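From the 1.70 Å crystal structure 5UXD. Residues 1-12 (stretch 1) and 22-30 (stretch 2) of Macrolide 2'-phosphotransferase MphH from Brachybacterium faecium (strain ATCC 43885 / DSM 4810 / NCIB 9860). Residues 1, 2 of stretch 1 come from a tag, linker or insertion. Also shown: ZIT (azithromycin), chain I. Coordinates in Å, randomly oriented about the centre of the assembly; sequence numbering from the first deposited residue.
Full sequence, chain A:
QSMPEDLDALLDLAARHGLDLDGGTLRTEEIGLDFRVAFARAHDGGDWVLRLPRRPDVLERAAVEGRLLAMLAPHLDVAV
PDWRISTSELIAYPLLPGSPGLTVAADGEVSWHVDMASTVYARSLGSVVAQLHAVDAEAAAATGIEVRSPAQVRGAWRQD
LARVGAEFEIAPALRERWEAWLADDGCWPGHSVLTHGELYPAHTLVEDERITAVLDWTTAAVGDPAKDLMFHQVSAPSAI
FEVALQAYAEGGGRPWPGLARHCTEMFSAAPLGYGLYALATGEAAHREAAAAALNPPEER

Stretch 1, residues 1-12: QSMPEDLDALLD
Stretch 2, residues 22-30: DGGTLRTEE

Stretch 1 runs as an extended segment through Met3 and Pro4 and enters a helix at Leu7 that continues past Asp12. Stretch 2 turns a corner at Gly23, Gly24 and Thr25, then runs as a strand to Glu29. The helix and strand axes cross at 97° and come within 10.3 Å. Together the stretches bury 692 Å². Gln1, Leu26 and Arg27 cover the most.

Gln1 and Ser2 come from an expression tag, and Gln1 is poorly ordered. Ser2 pairs antiparallel with Thr28 in a single bridge, CA to CA 5.8 Å; Met3 CA lies 4.8 Å from Arg27 CA. Thr28 N donates to Ser2 O at 3.0 Å. Gln1 has chi1 m and chi2 116°; its CB points toward stretch 2, and its NE2 donates to Glu29 OE1 at 3.2 Å. Glu29 has chi1 t and chi2 p.

Arg27 has phi/psi -134/157, chi1 m, chi2 t, chi3 118° and chi4 99°. Its NE makes a weak hydrogen bond to Gln1 O, 3.3 Å. Met3 SD lies over one face of the guanidinium and 3.2 Å from Arg27 CG. Met3 has chi1 m, chi2 -25° and chi3 -102°. Its CB points away, but the flexible chain brings its end back to the strand.

Leu26 is the buried apolar centre, at phi/psi -80/132 with chi1 t and chi2 140°. Its CB points sideways, but its branched end reaches stretch 1. Pro4 CG packs on Leu26 CD2 at 3.5 Å, and Leu10 CD1 lies 3.8 Å from that same Leu26 CD2. Leu7 CD1 is 3.7 Å from Leu26 CB, and Leu11 CD2 is 4.1 Å from Leu26 CD1. Leu7 is chi1 t, chi2 p; Leu10 and Leu11 are chi1 m, chi2 t. Pro4, Leu7, Leu10 and Leu11 all pack on Leu26, an apolar setting that suits a leucine. Pro4 CB also meets Thr28 CG2 at 3.8 Å. Thr28, chi1 p, turns OG1 to Glu30 OE2, 2.7 Å, so its hydroxyl is satisfied although the residue is buried.

Two overlapping type I turns, Asp22 to Thr25 and Gly23 to Leu26, set up the corner. Thr25 N and OG1 donate to Asp22 O at 3.0 and 2.7 Å; Leu26 N donates to Gly23 O at 3.1 Å. Gly23 CA sits 3.8 Å from Leu11 CD2. Glycine suits this place, since an ideal CB would lie 2.9 Å from Leu11 CD1, a clash.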

# COMPACT_ATOMS: atom_id res chain seq x y z
N GLN A 1 3.65 -15.05 16.80
CA GLN A 1 4.40 -15.88 15.85
C GLN A 1 5.21 -16.95 16.58
O GLN A 1 4.90 -17.31 17.71
CB GLN A 1 5.31 -15.01 14.99
CG GLN A 1 4.60 -14.31 13.84
CD GLN A 1 4.61 -12.80 13.97
OE1 GLN A 1 5.32 -12.25 14.81
NE2 GLN A 1 3.83 -12.13 13.12
N SER A 2 6.25 -17.46 15.92
CA SER A 2 6.96 -18.64 16.40
C SER A 2 8.42 -18.35 16.69
O SER A 2 9.01 -17.39 16.16
CB SER A 2 6.87 -19.78 15.38
OG SER A 2 8.04 -20.58 15.42
N MET A 3 9.03 -19.17 17.54
CA MET A 3 10.44 -19.09 17.90
C MET A 3 11.21 -19.92 16.87
O MET A 3 11.04 -21.12 16.79
CB MET A 3 10.69 -19.59 19.32
CG MET A 3 9.91 -18.82 20.37
SD MET A 3 9.43 -17.14 19.94
CE MET A 3 10.64 -16.18 20.84
N PRO A 4 12.09 -19.29 16.09
CA PRO A 4 12.77 -19.96 14.99
C PRO A 4 13.81 -20.96 15.47
O PRO A 4 14.44 -20.79 16.52
CB PRO A 4 13.43 -18.81 14.23
CG PRO A 4 13.74 -17.83 15.30
CD PRO A 4 12.63 -17.93 16.32
N GLU A 5 14.01 -22.01 14.67
CA GLU A 5 15.02 -23.01 15.00
C GLU A 5 16.42 -22.56 14.62
O GLU A 5 17.40 -23.03 15.21
CB GLU A 5 14.71 -24.33 14.30
CG GLU A 5 13.53 -25.07 14.87
CD GLU A 5 13.14 -26.25 14.01
OE1 GLU A 5 13.94 -27.20 13.90
OE2 GLU A 5 12.03 -26.21 13.45
N ASP A 6 16.55 -21.68 13.62
CA ASP A 6 17.85 -21.09 13.28
C ASP A 6 18.12 -19.78 14.03
O ASP A 6 18.61 -18.80 13.47
CB ASP A 6 17.94 -20.88 11.77
CG ASP A 6 16.89 -19.92 11.24
OD1 ASP A 6 17.15 -19.27 10.21
OD2 ASP A 6 15.80 -19.80 11.85
N LEU A 7 17.83 -19.77 15.33
CA LEU A 7 18.04 -18.58 16.15
C LEU A 7 19.48 -18.10 16.08
O LEU A 7 19.73 -16.89 15.95
CB LEU A 7 17.63 -18.86 17.59
CG LEU A 7 17.92 -17.75 18.60
CD1 LEU A 7 17.24 -16.45 18.18
CD2 LEU A 7 17.46 -18.17 20.00
N ASP A 8 20.45 -19.02 16.14
CA ASP A 8 21.85 -18.63 16.19
C ASP A 8 22.29 -17.97 14.89
O ASP A 8 23.02 -16.97 14.91
CB ASP A 8 22.74 -19.84 16.49
CG ASP A 8 22.91 -20.08 17.97
OD1 ASP A 8 22.33 -19.33 18.78
OD2 ASP A 8 23.63 -21.04 18.32
N ALA A 9 21.86 -18.52 13.76
CA ALA A 9 22.18 -17.90 12.48
C ALA A 9 21.59 -16.49 12.37
O ALA A 9 22.23 -15.59 11.82
CB ALA A 9 21.69 -18.78 11.33
N LEU A 10 20.38 -16.28 12.90
CA LEU A 10 19.76 -14.95 12.81
C LEU A 10 20.46 -13.95 13.72
O LEU A 10 20.65 -12.79 13.35
CB LEU A 10 18.28 -15.04 13.16
CG LEU A 10 17.36 -15.71 12.14
CD1 LEU A 10 16.04 -16.13 12.81
CD2 LEU A 10 17.08 -14.76 10.96
N LEU A 11 20.86 -14.39 14.91
CA LEU A 11 21.58 -13.49 15.81
C LEU A 11 22.93 -13.12 15.22
O LEU A 11 23.39 -11.98 15.39
CB LEU A 11 21.77 -14.14 17.18
CG LEU A 11 20.52 -14.39 18.04
CD1 LEU A 11 20.91 -15.12 19.34
CD2 LEU A 11 19.82 -13.08 18.35
N ASP A 12 23.59 -14.07 14.56
CA ASP A 12 24.87 -13.79 13.91
C ASP A 12 24.68 -12.78 12.79
O ASP A 12 25.51 -11.89 12.60
CB ASP A 12 25.49 -15.07 13.35
CG ASP A 12 26.15 -15.93 14.42
OD1 ASP A 12 26.48 -15.40 15.51
OD2 ASP A 12 26.34 -17.14 14.17
N ASP A 22 18.52 -9.72 21.86
CA ASP A 22 18.19 -10.69 22.90
C ASP A 22 17.46 -11.84 22.23
O ASP A 22 16.29 -11.71 21.86
CB ASP A 22 17.34 -10.02 23.98
CG ASP A 22 16.88 -10.99 25.07
OD1 ASP A 22 17.41 -12.13 25.18
OD2 ASP A 22 16.00 -10.59 25.85
N GLY A 23 18.16 -12.97 22.05
CA GLY A 23 17.59 -14.09 21.32
C GLY A 23 16.35 -14.67 21.97
O GLY A 23 15.49 -15.24 21.29
N GLY A 24 16.22 -14.52 23.29
CA GLY A 24 15.03 -14.97 23.98
C GLY A 24 13.76 -14.32 23.49
O GLY A 24 12.67 -14.87 23.69
N THR A 25 13.87 -13.15 22.85
CA THR A 25 12.72 -12.41 22.37
C THR A 25 12.48 -12.60 20.88
O THR A 25 11.53 -12.00 20.35
CB THR A 25 12.89 -10.91 22.66
OG1 THR A 25 13.90 -10.38 21.78
CG2 THR A 25 13.31 -10.68 24.09
N LEU A 26 13.30 -13.38 20.18
CA LEU A 26 13.24 -13.38 18.73
C LEU A 26 12.09 -14.25 18.24
O LEU A 26 11.90 -15.38 18.71
CB LEU A 26 14.56 -13.87 18.13
CG LEU A 26 14.76 -13.35 16.72
CD1 LEU A 26 16.21 -12.96 16.51
CD2 LEU A 26 14.31 -14.38 15.70
N ARG A 27 11.29 -13.71 17.31
CA ARG A 27 10.20 -14.42 16.66
C ARG A 27 10.29 -14.16 15.16
O ARG A 27 10.89 -13.17 14.73
CB ARG A 27 8.83 -13.96 17.20
CG ARG A 27 8.60 -14.27 18.67
CD ARG A 27 7.19 -13.87 19.11
NE ARG A 27 6.41 -15.02 19.57
CZ ARG A 27 6.23 -15.36 20.84
NH1 ARG A 27 6.78 -14.62 21.81
NH2 ARG A 27 5.51 -16.43 21.15
N THR A 28 9.70 -15.05 14.37
CA THR A 28 9.73 -14.87 12.92
C THR A 28 8.34 -14.99 12.33
O THR A 28 7.49 -15.72 12.85
CB THR A 28 10.67 -15.87 12.22
OG1 THR A 28 10.26 -17.21 12.52
CG2 THR A 28 12.12 -15.66 12.63
N GLU A 29 8.12 -14.25 11.24
CA GLU A 29 7.00 -14.44 10.33
C GLU A 29 7.56 -15.01 9.03
O GLU A 29 8.33 -14.34 8.34
CB GLU A 29 6.26 -13.13 10.08
CG GLU A 29 5.18 -13.25 9.03
CD GLU A 29 4.04 -14.14 9.49
OE1 GLU A 29 3.24 -13.69 10.34
OE2 GLU A 29 3.96 -15.29 9.01
N GLU A 30 7.19 -16.25 8.71
CA GLU A 30 7.75 -16.96 7.57
C GLU A 30 6.90 -16.88 6.31
O GLU A 30 7.30 -17.42 5.28
CB GLU A 30 7.98 -18.43 7.93
CG GLU A 30 8.56 -18.67 9.31
CD GLU A 30 10.06 -18.46 9.36
OE1 GLU A 30 10.62 -17.98 8.35
OE2 GLU A 30 10.68 -18.79 10.39
C1 ZIT I . 13.00 -8.31 30.79
C2 ZIT I . 12.64 -6.80 30.53
C3 ZIT I . 13.62 -5.85 31.19
C4 ZIT I . 15.14 -6.05 30.84
C5 ZIT I . 15.57 -5.43 29.49
C6 ZIT I . 16.66 -6.20 28.77
C7 ZIT I . 18.03 -6.11 29.48
C8 ZIT I . 19.06 -7.13 28.90
C9 ZIT I . 19.18 -8.38 29.83
N10 ZIT I . 17.99 -9.35 29.60
C11 ZIT I . 17.59 -9.98 30.83
C12 ZIT I . 16.08 -10.27 30.82
C13 ZIT I . 15.44 -10.38 32.21
C14 ZIT I . 13.95 -10.09 32.11
C15 ZIT I . 13.23 -10.61 33.35
C16 ZIT I . 11.71 -10.29 33.23
C17 ZIT I . 12.45 -6.61 29.06
C18 ZIT I . 15.92 -5.45 31.99
C19 ZIT I . 16.81 -5.63 27.35
C20 ZIT I . 20.36 -6.49 28.80
C21 ZIT I . 18.35 -10.32 28.55
C22 ZIT I . 18.39 -11.24 31.09
C23 ZIT I . 16.11 -9.42 33.21
O1 ZIT I . 12.69 -9.16 29.99
O6 ZIT I . 16.26 -7.56 28.67
O12 ZIT I . 15.83 -11.48 30.15
O13 ZIT I . 15.57 -11.72 32.67
O14 ZIT I . 13.73 -8.68 32.05
C1A ZIT I . 15.03 -3.08 29.57
C2A ZIT I . 15.70 -1.74 29.45
C3A ZIT I . 14.70 -0.65 29.40
C4A ZIT I . 13.71 -0.86 28.32
C5A ZIT I . 13.05 -2.24 28.45
C6A ZIT I . 12.13 -2.51 27.34
C7A ZIT I . 14.56 1.76 29.28
C8A ZIT I . 16.27 0.69 28.09
O1A ZIT I . 16.03 -4.08 29.62
O2A ZIT I . 16.55 -1.52 30.59
N3A ZIT I . 15.45 0.64 29.29
O5A ZIT I . 14.06 -3.32 28.50
C1B ZIT I . 12.35 -5.26 33.17
C2B ZIT I . 12.03 -5.73 34.57
C3B ZIT I . 12.77 -5.01 35.67
C4B ZIT I . 12.86 -3.53 35.44
C5B ZIT I . 13.47 -3.25 34.09
C6B ZIT I . 13.63 -1.77 33.87
C7B ZIT I . 12.03 -5.31 37.04
C8B ZIT I . 14.30 -6.88 35.86
O1B ZIT I . 13.47 -5.92 32.64
O3B ZIT I . 14.13 -5.48 35.74
O4B ZIT I . 13.66 -2.90 36.46
O5B ZIT I . 12.58 -3.78 33.05